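Local atomic coordinates of possible translation initiation inhibitor (Rhodopseudomonas palustris, PDB entry 3LME), a protein that is of unknown function but is named as a possible inhibitor of translation initiation and belongs to the YjgF-like family of small alpha-beta proteins. Residues R54-M59 / A120-T125; A71-L76 / P102-T107; G33-D38 / L114-I119; V29-M34 / G124-P129. The protein carries 1 engineered substitution. All coordinates share one frame; numbering follows the deposited sequence.

Interaction 1. Residues R54-M59 / A120-T125; sequences RMFDNM and AEIDGT
M55, F56 and M59 of one helix meet A120, I122 and G124 of a strand, a worked example of how a helix is laid on a beta-sheet: alternate strand residues face it, and methionines one turn apart answer them. The helix and strand axes approach to 8.8 Å and run roughly parallel, 29° apart. No hydrogen bond joins the two segments.

Among the carbon contacts, I122 takes the central place. Its CG2 methyl lies 3.4 Å from CG of M55, whereas CD1, ending the other branch, meets the F56 ring 3.5 Å from CE1, with CZ nearly as close. The F56 and I122 side chains cross at about a right angle.

The sulfur contacts flank this centre. CG of M55 is anti to the backbone N (chi1 175°), and an extended chi2 places SD 3.6 Å from CB of A120; a bend at chi3 then brings CE near CB of both A120 and I122. M59 likewise extends to the strand, where G124, having no side chain, meets it with its backbone: SD of M59 lies 3.6 Å from CA of G124.

Around this buried layer, V78 of strand 73-80 touches I122, M34 and I31 of strand 28-35 touch M59, and helix 83-98 packs V93, I97 and W98 against F56. E121 and D123 point away from the helix and pack on T107 of the second subunit.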
loop_
_atom_site.group_PDB
_atom_site.type_symbol
_atom_site.label_atom_id
_atom_site.label_comp_id
_atom_site.label_asym_id
_atom_site.label_seq_id
_atom_site.Cartn_x
_atom_site.Cartn_y
_atom_site.Cartn_z
ATOM N N ARG A 54 13.605 15.986 -1.762
ATOM C CA ARG A 54 14.255 15.181 -2.768
ATOM C C ARG A 54 13.577 13.839 -2.993
ATOM O O ARG A 54 13.586 13.317 -4.111
ATOM C CB ARG A 54 15.721 14.972 -2.412
ATOM C CG ARG A 54 16.565 14.354 -3.519
ATOM C CD ARG A 54 16.616 15.307 -4.657
ATOM N NE ARG A 54 17.815 15.075 -5.443
ATOM C CZ ARG A 54 18.927 15.798 -5.365
ATOM N NH1 ARG A 54 19.018 16.815 -4.520
ATOM N NH2 ARG A 54 19.958 15.478 -6.142
ATOM N N MET A 55 13.017 13.265 -1.932
ATOM C CA MET A 55 12.209 12.051 -2.042
ATOM C C MET A 55 10.995 12.334 -2.929
ATOM O O MET A 55 10.718 11.582 -3.875
ATOM C CB MET A 55 11.785 11.579 -0.660
ATOM C CG MET A 55 10.821 10.385 -0.618
ATOM S SD MET A 55 10.380 10.019 1.093
ATOM C CE MET A 55 9.277 11.408 1.449
ATOM N N PHE A 56 10.307 13.448 -2.663
ATOM C CA PHE A 56 9.178 13.836 -3.510
ATOM C C PHE A 56 9.562 14.111 -4.975
ATOM O O PHE A 56 8.894 13.609 -5.897
ATOM C CB PHE A 56 8.451 15.012 -2.916
ATOM C CG PHE A 56 7.483 14.638 -1.856
ATOM C CD1 PHE A 56 6.234 14.175 -2.185
ATOM C CD2 PHE A 56 7.823 14.756 -0.519
ATOM C CE1 PHE A 56 5.324 13.847 -1.195
ATOM C CE2 PHE A 56 6.910 14.409 0.506
ATOM C CZ PHE A 56 5.676 13.958 0.169
ATOM N N ASP A 57 10.640 14.878 -5.186
ATOM C CA ASP A 57 11.132 15.146 -6.529
ATOM C C ASP A 57 11.505 13.833 -7.261
ATOM O O ASP A 57 11.134 13.647 -8.431
ATOM C CB ASP A 57 12.329 16.095 -6.498
ATOM C CG ASP A 57 11.974 17.540 -6.060
ATOM O OD1 ASP A 57 10.786 17.966 -6.049
ATOM O OD2 ASP A 57 12.933 18.280 -5.740
ATOM N N ASN A 58 12.224 12.919 -6.610
ATOM C CA ASN A 58 12.519 11.674 -7.282
ATOM C C ASN A 58 11.245 10.965 -7.736
ATOM O O ASN A 58 11.187 10.465 -8.862
ATOM C CB ASN A 58 13.310 10.724 -6.398
ATOM C CG ASN A 58 14.754 11.102 -6.259
ATOM O OD1 ASN A 58 15.410 10.710 -5.309
ATOM N ND2 ASN A 58 15.265 11.845 -7.201
ATOM N N MET A 59 10.246 10.895 -6.845
ATOM C CA MET A 59 8.987 10.179 -7.105
ATOM C C MET A 59 8.332 10.867 -8.303
ATOM O O MET A 59 7.944 10.181 -9.275
ATOM C CB MET A 59 8.055 10.160 -5.858
ATOM C CG MET A 59 6.684 9.453 -6.036
ATOM S SD MET A 59 5.353 9.745 -4.820
ATOM C CE MET A 59 5.131 11.525 -4.874
ATOM N N ALA A 120 12.802 8.414 5.448
ATOM C CA ALA A 120 11.503 8.476 4.800
ATOM C C ALA A 120 11.552 7.802 3.446
ATOM O O ALA A 120 12.518 7.963 2.696
ATOM C CB ALA A 120 11.032 9.915 4.654
ATOM N N GLU A 121 10.508 7.048 3.140
ATOM C CA GLU A 121 10.364 6.446 1.835
ATOM C C GLU A 121 8.901 6.622 1.440
ATOM O O GLU A 121 8.035 6.661 2.316
ATOM C CB GLU A 121 10.742 4.980 1.926
ATOM C CG GLU A 121 10.800 4.249 0.607
ATOM C CD GLU A 121 11.542 2.934 0.727
ATOM O OE1 GLU A 121 11.456 2.115 -0.206
ATOM O OE2 GLU A 121 12.226 2.713 1.756
ATOM N N ILE A 122 8.625 6.762 0.142
ATOM C CA ILE A 122 7.265 7.069 -0.289
ATOM C C ILE A 122 6.813 6.187 -1.424
ATOM O O ILE A 122 7.612 5.832 -2.250
ATOM C CB ILE A 122 7.064 8.595 -0.623
ATOM C CG1 ILE A 122 5.595 8.912 -0.948
ATOM C CG2 ILE A 122 7.928 9.048 -1.806
ATOM C CD1 ILE A 122 5.235 10.375 -0.822
ATOM N N ASP A 123 5.532 5.829 -1.426
ATOM C CA ASP A 123 4.877 5.083 -2.512
ATOM C C ASP A 123 3.808 5.922 -3.185
ATOM O O ASP A 123 2.880 6.381 -2.525
ATOM C CB ASP A 123 4.179 3.851 -1.974
ATOM C CG ASP A 123 5.130 2.760 -1.626
ATOM O OD1 ASP A 123 6.344 2.928 -1.912
ATOM O OD2 ASP A 123 4.657 1.735 -1.067
ATOM N N GLY A 124 3.922 6.100 -4.495
ATOM C CA GLY A 124 3.032 6.975 -5.212
ATOM C C GLY A 124 2.349 6.198 -6.285
ATOM O O GLY A 124 2.987 5.389 -6.952
ATOM N N THR A 125 1.048 6.446 -6.431
ATOM C CA THR A 125 0.190 5.857 -7.469
ATOM C C THR A 125 -0.582 6.980 -8.168
ATOM O O THR A 125 -1.171 7.835 -7.520
ATOM C CB THR A 125 -0.773 4.845 -6.843
ATOM O OG1 THR A 125 -0.011 3.942 -6.048
ATOM C CG2 THR A 125 -1.545 4.067 -7.899
#

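Interaction 2. Residues A71-L76 / P102-T107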
loop_
_atom_site.group_PDB
_atom_site.type_symbol
_atom_site.label_atom_id
_atom_site.label_comp_id
_atom_site.label_asym_id
_atom_site.label_seq_id
_atom_site.Cartn_x
_atom_site.Cartn_y
_atom_site.Cartn_z
ATOM N N ALA A 71 -0.560 16.375 -10.085
ATOM C CA ALA A 71 -2.020 16.581 -9.942
ATOM C C ALA A 71 -2.795 15.278 -10.250
ATOM O O ALA A 71 -4.014 15.198 -10.085
ATOM C CB ALA A 71 -2.497 17.762 -10.841
ATOM N N ASP A 72 -2.055 14.267 -10.699
ATOM C CA ASP A 72 -2.584 12.948 -10.994
ATOM C C ASP A 72 -2.421 11.960 -9.847
ATOM O O ASP A 72 -2.712 10.784 -10.052
ATOM C CB ASP A 72 -1.897 12.372 -12.247
ATOM C CG ASP A 72 -2.084 13.259 -13.482
ATOM O OD1 ASP A 72 -3.050 14.033 -13.482
ATOM O OD2 ASP A 72 -1.280 13.193 -14.447
ATOM N N ALA A 73 -1.957 12.388 -8.665
ATOM C CA ALA A 73 -1.697 11.429 -7.570
ATOM C C ALA A 73 -2.984 10.916 -6.948
ATOM O O ALA A 73 -3.781 11.705 -6.495
ATOM C CB ALA A 73 -0.844 12.032 -6.518
ATOM N N VAL A 74 -3.214 9.607 -6.942
ATOM C CA VAL A 74 -4.398 9.065 -6.250
ATOM C C VAL A 74 -4.067 8.468 -4.898
ATOM O O VAL A 74 -4.964 8.301 -4.091
ATOM C CB VAL A 74 -5.206 8.053 -7.070
ATOM C CG1 VAL A 74 -5.741 8.702 -8.340
ATOM C CG2 VAL A 74 -4.368 6.868 -7.420
ATOM N N ARG A 75 -2.802 8.146 -4.637
ATOM C CA ARG A 75 -2.429 7.721 -3.287
ATOM C C ARG A 75 -0.964 7.912 -2.997
ATOM O O ARG A 75 -0.120 7.552 -3.816
ATOM C CB ARG A 75 -2.785 6.248 -3.016
ATOM C CG ARG A 75 -2.583 5.838 -1.566
ATOM C CD ARG A 75 -2.596 4.305 -1.399
ATOM N NE ARG A 75 -3.918 3.752 -1.662
ATOM C CZ ARG A 75 -4.986 3.974 -0.900
ATOM N NH1 ARG A 75 -6.163 3.454 -1.237
ATOM N NH2 ARG A 75 -4.882 4.726 0.182
ATOM N N LEU A 76 -0.676 8.437 -1.811
ATOM C CA LEU A 76 0.682 8.558 -1.334
ATOM C C LEU A 76 0.797 7.813 -0.016
ATOM O O LEU A 76 0.024 8.076 0.904
ATOM C CB LEU A 76 1.032 10.030 -1.133
ATOM C CG LEU A 76 1.009 10.950 -2.362
ATOM C CD1 LEU A 76 1.418 12.335 -1.959
ATOM C CD2 LEU A 76 1.955 10.438 -3.421
ATOM N N PRO A 102 -5.647 21.227 -4.642
ATOM C CA PRO A 102 -6.114 20.167 -3.756
ATOM C C PRO A 102 -5.014 19.108 -3.607
ATOM O O PRO A 102 -4.198 18.917 -4.518
ATOM C CB PRO A 102 -7.323 19.594 -4.504
ATOM C CG PRO A 102 -6.973 19.800 -5.991
ATOM C CD PRO A 102 -6.110 21.047 -6.043
ATOM N N TYR A 103 -5.010 18.437 -2.458
ATOM C CA TYR A 103 -3.972 17.497 -2.090
ATOM C C TYR A 103 -4.376 16.028 -2.309
ATOM O O TYR A 103 -5.539 15.687 -2.157
ATOM C CB TYR A 103 -3.677 17.719 -0.632
ATOM C CG TYR A 103 -3.289 19.123 -0.272
ATOM C CD1 TYR A 103 -2.010 19.606 -0.562
ATOM C CD2 TYR A 103 -4.183 19.971 0.410
ATOM C CE1 TYR A 103 -1.624 20.899 -0.201
ATOM C CE2 TYR A 103 -3.800 21.280 0.779
ATOM C CZ TYR A 103 -2.510 21.725 0.469
ATOM O OH TYR A 103 -2.105 22.997 0.809
ATOM N N PRO A 104 -3.419 15.135 -2.617
ATOM C CA PRO A 104 -3.792 13.728 -2.818
ATOM C C PRO A 104 -4.140 13.011 -1.512
ATOM O O PRO A 104 -3.717 13.454 -0.442
ATOM C CB PRO A 104 -2.542 13.101 -3.411
ATOM C CG PRO A 104 -1.532 14.200 -3.488
ATOM C CD PRO A 104 -1.968 15.320 -2.618
ATOM N N PRO A 105 -4.921 11.915 -1.590
ATOM C CA PRO A 105 -5.151 11.070 -0.436
ATOM C C PRO A 105 -3.813 10.504 0.041
ATOM O O PRO A 105 -2.957 10.170 -0.770
ATOM C CB PRO A 105 -6.013 9.939 -0.994
ATOM C CG PRO A 105 -6.578 10.471 -2.241
ATOM C CD PRO A 105 -5.531 11.346 -2.804
ATOM N N ARG A 106 -3.648 10.365 1.351
ATOM C CA ARG A 106 -2.329 10.185 1.900
ATOM C C ARG A 106 -2.390 9.378 3.173
ATOM O O ARG A 106 -3.305 9.531 3.951
ATOM C CB ARG A 106 -1.740 11.571 2.203
ATOM C CG ARG A 106 -0.512 11.567 3.056
ATOM C CD ARG A 106 -0.069 12.963 3.399
ATOM N NE ARG A 106 -0.510 13.415 4.706
ATOM C CZ ARG A 106 0.031 14.452 5.327
ATOM N NH1 ARG A 106 -0.415 14.836 6.516
ATOM N NH2 ARG A 106 1.030 15.112 4.747
ATOM N N THR A 107 -1.390 8.542 3.409
ATOM C CA THR A 107 -1.255 7.878 4.689
ATOM C C THR A 107 0.203 7.940 5.172
ATOM O O THR A 107 1.094 7.595 4.419
ATOM C CB THR A 107 -1.866 6.447 4.638
ATOM O OG1 THR A 107 -1.434 5.703 5.769
ATOM C CG2 THR A 107 -1.450 5.713 3.387
#
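L76 keeps CG beside its backbone N and anti to its carbonyl carbon (chi1 -62°), and an extended chi2 of -178° then sends CD1 to P104, 3.8 Å from the ring atom CG. The same proline ring receives A73, whose CB lies 3.7 Å from P104 CB, so P104 is met by two residues of one strand. P105 turns its ring to the backbone instead: its CG and CD lie near the carbonyl oxygen of V74.

After P105 the second chain becomes a strand and pairs with the first. L76 N donates to P105 O at 3.0 Å, and L76 O accepts T107 N at 2.9 Å. L76 thus bonds on both sides of R106, as expected for a parallel bridge, and this pairing closes the beta-alpha-beta unit formed by strand 73-80, helix 83-98 and strand 106-110. Just before L76, V74 and R75 both face T125 in a classic beta bulge.

Two arginines leave the contact. R75 hydrogen-bonds through its guanidinium to T125, G124 and I31 of the third subunit. R106 bends away at chi3, its NH2 bonding to Q94 and N91 of helix 83-98 and its NH1 forming a salt bridge with a bound sulfate ion.

Interaction 3. Residues G33-D38 / L114-I119; sequences GMHGTD and LDQGDI. Engineered in segment 33-38: H35 (natural residue Arg).
The weakly bonded end of strand 28-35 faces the loop leading into strand 120-127, and there H35, engineered in place of arginine, meets D115 and D118. CG of H35 sits between the backbone N and the carbonyl carbon (chi1 49°). D118 meets the ring at ND1 and D115 at the NE2/CD2 end, both from the same side of its plane.

ND1 donates to OD2 of D118 at 3.0 Å. The bond is bent, and it meets OD2 on the anti side, 34° out of the carboxylate plane; ring and carboxylate are turned 76° to each other. D115 packs with its methylene, CB lying 3.3 Å from NE2 of H35, while the carbonyl oxygen of D115 lies over the ring face. At the margin CG2 of T37 touches the amide of Q116, 4.1 Å from NE2.

Both oxygens of the D118 carboxylate have partners. OD1 accepts I119 N at 2.7 Å and forms a salt bridge with NE of R51, which would probably steady the negative charge facing the imidazole. D115 instead sends OD1 across the interface to R87 of the second subunit, and its side chain is about 5 Å from a bound sulfate ion.

G36 centres an inverse gamma turn just beyond the histidine, and the loop turns back on itself through G117 N to L114 O. The His-carboxylate hydrogen bond, made by the engineered residue, thus spans a strand end and the turn-rich loop that leads into strand 120-127.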
loop_
_atom_site.group_PDB
_atom_site.type_symbol
_atom_site.label_atom_id
_atom_site.label_comp_id
_atom_site.label_asym_id
_atom_site.label_seq_id
_atom_site.Cartn_x
_atom_site.Cartn_y
_atom_site.Cartn_z
ATOM N N GLY A 33 9.017 2.400 -4.463
ATOM C CA GLY A 33 9.433 3.175 -3.309
ATOM C C GLY A 33 10.581 4.084 -3.677
ATOM O O GLY A 33 11.566 3.632 -4.268
ATOM N N MET A 34 10.429 5.364 -3.340
ATOM C CA MET A 34 11.420 6.392 -3.589
ATOM C C MET A 34 11.957 6.960 -2.291
ATOM O O MET A 34 11.224 7.103 -1.315
ATOM C CB MET A 34 10.784 7.523 -4.379
ATOM C CG MET A 34 10.609 7.203 -5.873
ATOM S SD MET A 34 12.133 6.791 -6.720
ATOM C CE MET A 34 11.384 6.057 -8.128
ATOM N N HIS A 35 13.243 7.271 -2.247
ATOM C CA HIS A 35 13.719 8.058 -1.124
ATOM C C HIS A 35 14.649 9.167 -1.541
ATOM O O HIS A 35 14.913 9.332 -2.734
ATOM C CB HIS A 35 14.231 7.209 0.053
ATOM C CG HIS A 35 15.193 6.146 -0.334
ATOM N ND1 HIS A 35 16.556 6.280 -0.155
ATOM C CD2 HIS A 35 15.000 4.926 -0.889
ATOM C CE1 HIS A 35 17.167 5.193 -0.599
ATOM N NE2 HIS A 35 16.247 4.359 -1.059
ATOM N N GLY A 36 15.112 9.947 -0.568
ATOM C CA GLY A 36 15.807 11.215 -0.816
ATOM C C GLY A 36 17.256 11.074 -1.233
ATOM O O GLY A 36 18.128 11.774 -0.711
ATOM N N THR A 37 17.519 10.177 -2.183
ATOM C CA THR A 37 18.857 10.030 -2.745
ATOM C C THR A 37 19.037 10.931 -3.954
ATOM O O THR A 37 18.056 11.288 -4.611
ATOM C CB THR A 37 19.096 8.626 -3.252
ATOM O OG1 THR A 37 18.059 8.302 -4.181
ATOM C CG2 THR A 37 19.112 7.646 -2.114
ATOM N N ASP A 38 20.297 11.278 -4.230
ATOM C CA ASP A 38 20.705 12.003 -5.419
ATOM C C ASP A 38 20.730 11.019 -6.554
ATOM O O ASP A 38 21.377 9.991 -6.443
ATOM C CB ASP A 38 22.122 12.573 -5.192
ATOM C CG ASP A 38 22.727 13.275 -6.435
ATOM O OD1 ASP A 38 22.627 12.750 -7.573
ATOM O OD2 ASP A 38 23.331 14.359 -6.246
ATOM N N LEU A 114 14.382 1.562 7.114
ATOM C CA LEU A 114 14.057 1.864 5.703
ATOM C C LEU A 114 15.154 1.431 4.752
ATOM O O LEU A 114 16.260 1.137 5.204
ATOM C CB LEU A 114 13.774 3.369 5.526
ATOM C CG LEU A 114 12.351 3.723 5.929
ATOM C CD1 LEU A 114 12.083 5.178 5.771
ATOM C CD2 LEU A 114 11.363 2.911 5.121
ATOM N N ASP A 115 14.862 1.394 3.447
ATOM C CA ASP A 115 15.944 1.391 2.440
ATOM C C ASP A 115 17.148 2.201 3.045
ATOM O O ASP A 115 16.997 3.388 3.380
ATOM C CB ASP A 115 15.475 2.034 1.090
ATOM C CG ASP A 115 14.722 1.036 0.101
ATOM O OD1 ASP A 115 14.347 -0.128 0.439
ATOM O OD2 ASP A 115 14.478 1.464 -1.058
ATOM N N GLN A 116 18.300 1.561 3.264
ATOM C CA GLN A 116 19.566 2.320 3.520
ATOM C C GLN A 116 19.744 3.059 4.885
ATOM O O GLN A 116 20.799 3.669 5.145
ATOM C CB GLN A 116 19.788 3.306 2.352
ATOM C CG GLN A 116 21.223 3.738 2.036
ATOM C CD GLN A 116 21.450 3.912 0.516
ATOM O OE1 GLN A 116 21.532 2.910 -0.218
ATOM N NE2 GLN A 116 21.555 5.172 0.048
ATOM N N GLY A 117 18.735 2.999 5.756
ATOM C CA GLY A 117 18.787 3.712 7.041
ATOM C C GLY A 117 18.251 5.128 6.896
ATOM O O GLY A 117 18.431 5.965 7.791
ATOM N N ASP A 118 17.590 5.377 5.754
ATOM C CA ASP A 118 16.948 6.654 5.434
ATOM C C ASP A 118 15.830 6.997 6.430
ATOM O O ASP A 118 15.353 6.130 7.174
ATOM C CB ASP A 118 16.400 6.624 3.996
ATOM C CG ASP A 118 16.423 8.010 3.314
ATOM O OD1 ASP A 118 15.937 9.016 3.897
ATOM O OD2 ASP A 118 16.943 8.094 2.174
ATOM N N ILE A 119 15.426 8.263 6.446
ATOM C CA ILE A 119 14.354 8.718 7.321
ATOM C C ILE A 119 12.937 8.658 6.737
ATOM O O ILE A 119 11.973 8.832 7.458
ATOM C CB ILE A 119 14.615 10.138 7.833
ATOM C CG1 ILE A 119 14.376 11.179 6.729
ATOM C CG2 ILE A 119 15.999 10.219 8.421
ATOM C CD1 ILE A 119 14.546 12.599 7.205
#

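Interaction 4. Residues V29-M34 / G124-P129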
loop_
_atom_site.group_PDB
_atom_site.type_symbol
_atom_site.label_atom_id
_atom_site.label_comp_id
_atom_site.label_asym_id
_atom_site.label_seq_id
_atom_site.Cartn_x
_atom_site.Cartn_y
_atom_site.Cartn_z
ATOM N N VAL A 29 -0.347 4.746 -13.183
ATOM C CA VAL A 29 1.101 4.717 -13.054
ATOM C C VAL A 29 1.530 4.449 -11.611
ATOM O O VAL A 29 1.191 5.222 -10.689
ATOM C CB VAL A 29 1.691 6.021 -13.517
ATOM C CG1 VAL A 29 3.186 6.068 -13.207
ATOM C CG2 VAL A 29 1.409 6.203 -15.013
ATOM N N PHE A 30 2.273 3.355 -11.425
ATOM C CA PHE A 30 2.688 2.908 -10.104
ATOM C C PHE A 30 4.155 3.188 -9.915
ATOM O O PHE A 30 4.979 2.584 -10.549
ATOM C CB PHE A 30 2.438 1.403 -9.935
ATOM C CG PHE A 30 0.973 1.004 -10.030
ATOM C CD1 PHE A 30 0.249 0.702 -8.891
ATOM C CD2 PHE A 30 0.331 0.930 -11.263
ATOM C CE1 PHE A 30 -1.094 0.329 -8.979
ATOM C CE2 PHE A 30 -0.997 0.571 -11.360
ATOM C CZ PHE A 30 -1.715 0.267 -10.216
ATOM N N ILE A 31 4.492 4.100 -9.033
ATOM C CA ILE A 31 5.877 4.358 -8.781
ATOM C C ILE A 31 6.385 3.500 -7.611
ATOM O O ILE A 31 5.749 3.436 -6.547
ATOM C CB ILE A 31 6.097 5.861 -8.538
ATOM C CG1 ILE A 31 5.509 6.676 -9.696
ATOM C CG2 ILE A 31 7.558 6.163 -8.346
ATOM C CD1 ILE A 31 6.141 6.417 -11.104
ATOM N N GLY A 32 7.524 2.836 -7.806
ATOM C CA GLY A 32 8.174 2.089 -6.715
ATOM C C GLY A 32 8.624 2.997 -5.579
ATOM O O GLY A 32 8.606 4.229 -5.701
ATOM N N GLY A 33 9.017 2.400 -4.463
ATOM C CA GLY A 33 9.433 3.175 -3.309
ATOM C C GLY A 33 10.581 4.084 -3.677
ATOM O O GLY A 33 11.566 3.632 -4.268
ATOM N N MET A 34 10.429 5.364 -3.340
ATOM C CA MET A 34 11.420 6.392 -3.589
ATOM C C MET A 34 11.957 6.960 -2.291
ATOM O O MET A 34 11.224 7.103 -1.315
ATOM C CB MET A 34 10.784 7.523 -4.379
ATOM C CG MET A 34 10.609 7.203 -5.873
ATOM S SD MET A 34 12.133 6.791 -6.720
ATOM C CE MET A 34 11.384 6.057 -8.128
ATOM N N GLY A 124 3.922 6.100 -4.495
ATOM C CA GLY A 124 3.032 6.975 -5.212
ATOM C C GLY A 124 2.349 6.198 -6.285
ATOM O O GLY A 124 2.987 5.389 -6.952
ATOM N N THR A 125 1.048 6.446 -6.431
ATOM C CA THR A 125 0.190 5.857 -7.469
ATOM C C THR A 125 -0.582 6.980 -8.168
ATOM O O THR A 125 -1.171 7.835 -7.520
ATOM C CB THR A 125 -0.773 4.845 -6.843
ATOM O OG1 THR A 125 -0.011 3.942 -6.048
ATOM C CG2 THR A 125 -1.545 4.067 -7.899
ATOM N N PHE A 126 -0.536 6.991 -9.494
ATOM C CA PHE A 126 -1.075 8.105 -10.266
ATOM C C PHE A 126 -2.093 7.610 -11.298
ATOM O O PHE A 126 -2.002 6.477 -11.800
ATOM C CB PHE A 126 0.047 8.858 -10.973
ATOM C CG PHE A 126 1.075 9.473 -10.043
ATOM C CD1 PHE A 126 2.022 8.681 -9.384
ATOM C CD2 PHE A 126 1.137 10.838 -9.872
ATOM C CE1 PHE A 126 2.965 9.252 -8.546
ATOM C CE2 PHE A 126 2.079 11.416 -9.041
ATOM C CZ PHE A 126 2.994 10.630 -8.370
ATOM N N TYR A 127 -3.065 8.469 -11.605
ATOM C CA TYR A 127 -4.057 8.213 -12.640
ATOM C C TYR A 127 -3.832 9.240 -13.688
ATOM O O TYR A 127 -4.075 10.419 -13.420
ATOM C CB TYR A 127 -5.442 8.452 -12.090
ATOM C CG TYR A 127 -6.565 8.232 -13.065
ATOM C CD1 TYR A 127 -6.714 7.009 -13.724
ATOM C CD2 TYR A 127 -7.519 9.219 -13.280
ATOM C CE1 TYR A 127 -7.775 6.781 -14.604
ATOM C CE2 TYR A 127 -8.583 9.013 -14.142
ATOM C CZ TYR A 127 -8.706 7.786 -14.812
ATOM O OH TYR A 127 -9.758 7.580 -15.681
ATOM N N ALA A 128 -3.397 8.813 -14.873
ATOM C CA ALA A 128 -3.065 9.746 -15.929
ATOM C C ALA A 128 -3.536 9.259 -17.297
ATOM O O ALA A 128 -2.706 8.854 -18.116
ATOM C CB ALA A 128 -1.575 9.956 -15.939
ATOM N N PRO A 129 -4.860 9.308 -17.575
ATOM C CA PRO A 129 -5.393 8.734 -18.826
ATOM C C PRO A 129 -4.646 9.221 -20.058
ATOM O O PRO A 129 -4.208 10.365 -20.088
ATOM C CB PRO A 129 -6.821 9.264 -18.867
ATOM C CG PRO A 129 -7.183 9.462 -17.489
ATOM C CD PRO A 129 -5.929 9.935 -16.778
#
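One face of the F30 ring is covered by T125, whose CG2 methyl makes a CH-pi contact 4.2 Å from the ring centroid and 27° off its normal. The two side chains lie side by side and point the same way, with CG2 anti to the backbone N of T125. The ring of F126 is used differently: V29 O lies at its edge, in the plane, and I31 approaches obliquely, its CG1 3.8 Å from CE1. The contacts between F30 and T125 and between I31 and F126 arise from the antiparallel pairing of strands 28-35 and 120-127, neighbours inside a mixed sheet. A third ring, that of Y127, carries P129 CD over the centre of one face, a contact within a single segment.

V29 and F126 are a hydrogen-bonded pair, V29 N donating to F126 O at 2.8 Å. F30 and T125 form the next, non-hydrogen-bonded pair, and their side chains are in contact. Further on, I31 N donates to G124 O at 2.9 Å, although the pairing at this end is loose.

The alternation sorts the side chains onto two faces. V29, I31 and F126 share one, where A62 and A63 of helix 48-64 touch I31 and F126 respectively. F30 and T125 lie on the other, against R75 of the second subunit, whose guanidinium also hydrogen-bonds to I31 O.

V29 O has more than one neighbour: it accepts F126 N at 2.7 Å and receives a CA-H...O contact from T125 CA at 3.4 Å.

Overall arrangement
Strand 120-127 ties the set together: interaction 1 uses its helix-facing side, interaction 4 pairs its later half with strand 28-35, and interaction 2 lies beyond its opposite edge. Interactions 1 and 4 share G124 and T125, their centres 10 Å apart. T125 O probably accepts V74 N at 2.8 Å, bringing interaction 2 into the same sheet, and I122 N probably bonds to M34 O at 3.0 Å, linking interactions 1 and 3. Interactions 2 and 3 do not touch; their centres are 20 Å apart, on opposite sides of the chain's centre. Nevertheless, the side chain of R106 is about 3 Å from a sulfate, the D115 side chain also lies near one, and each contact borders another subunit.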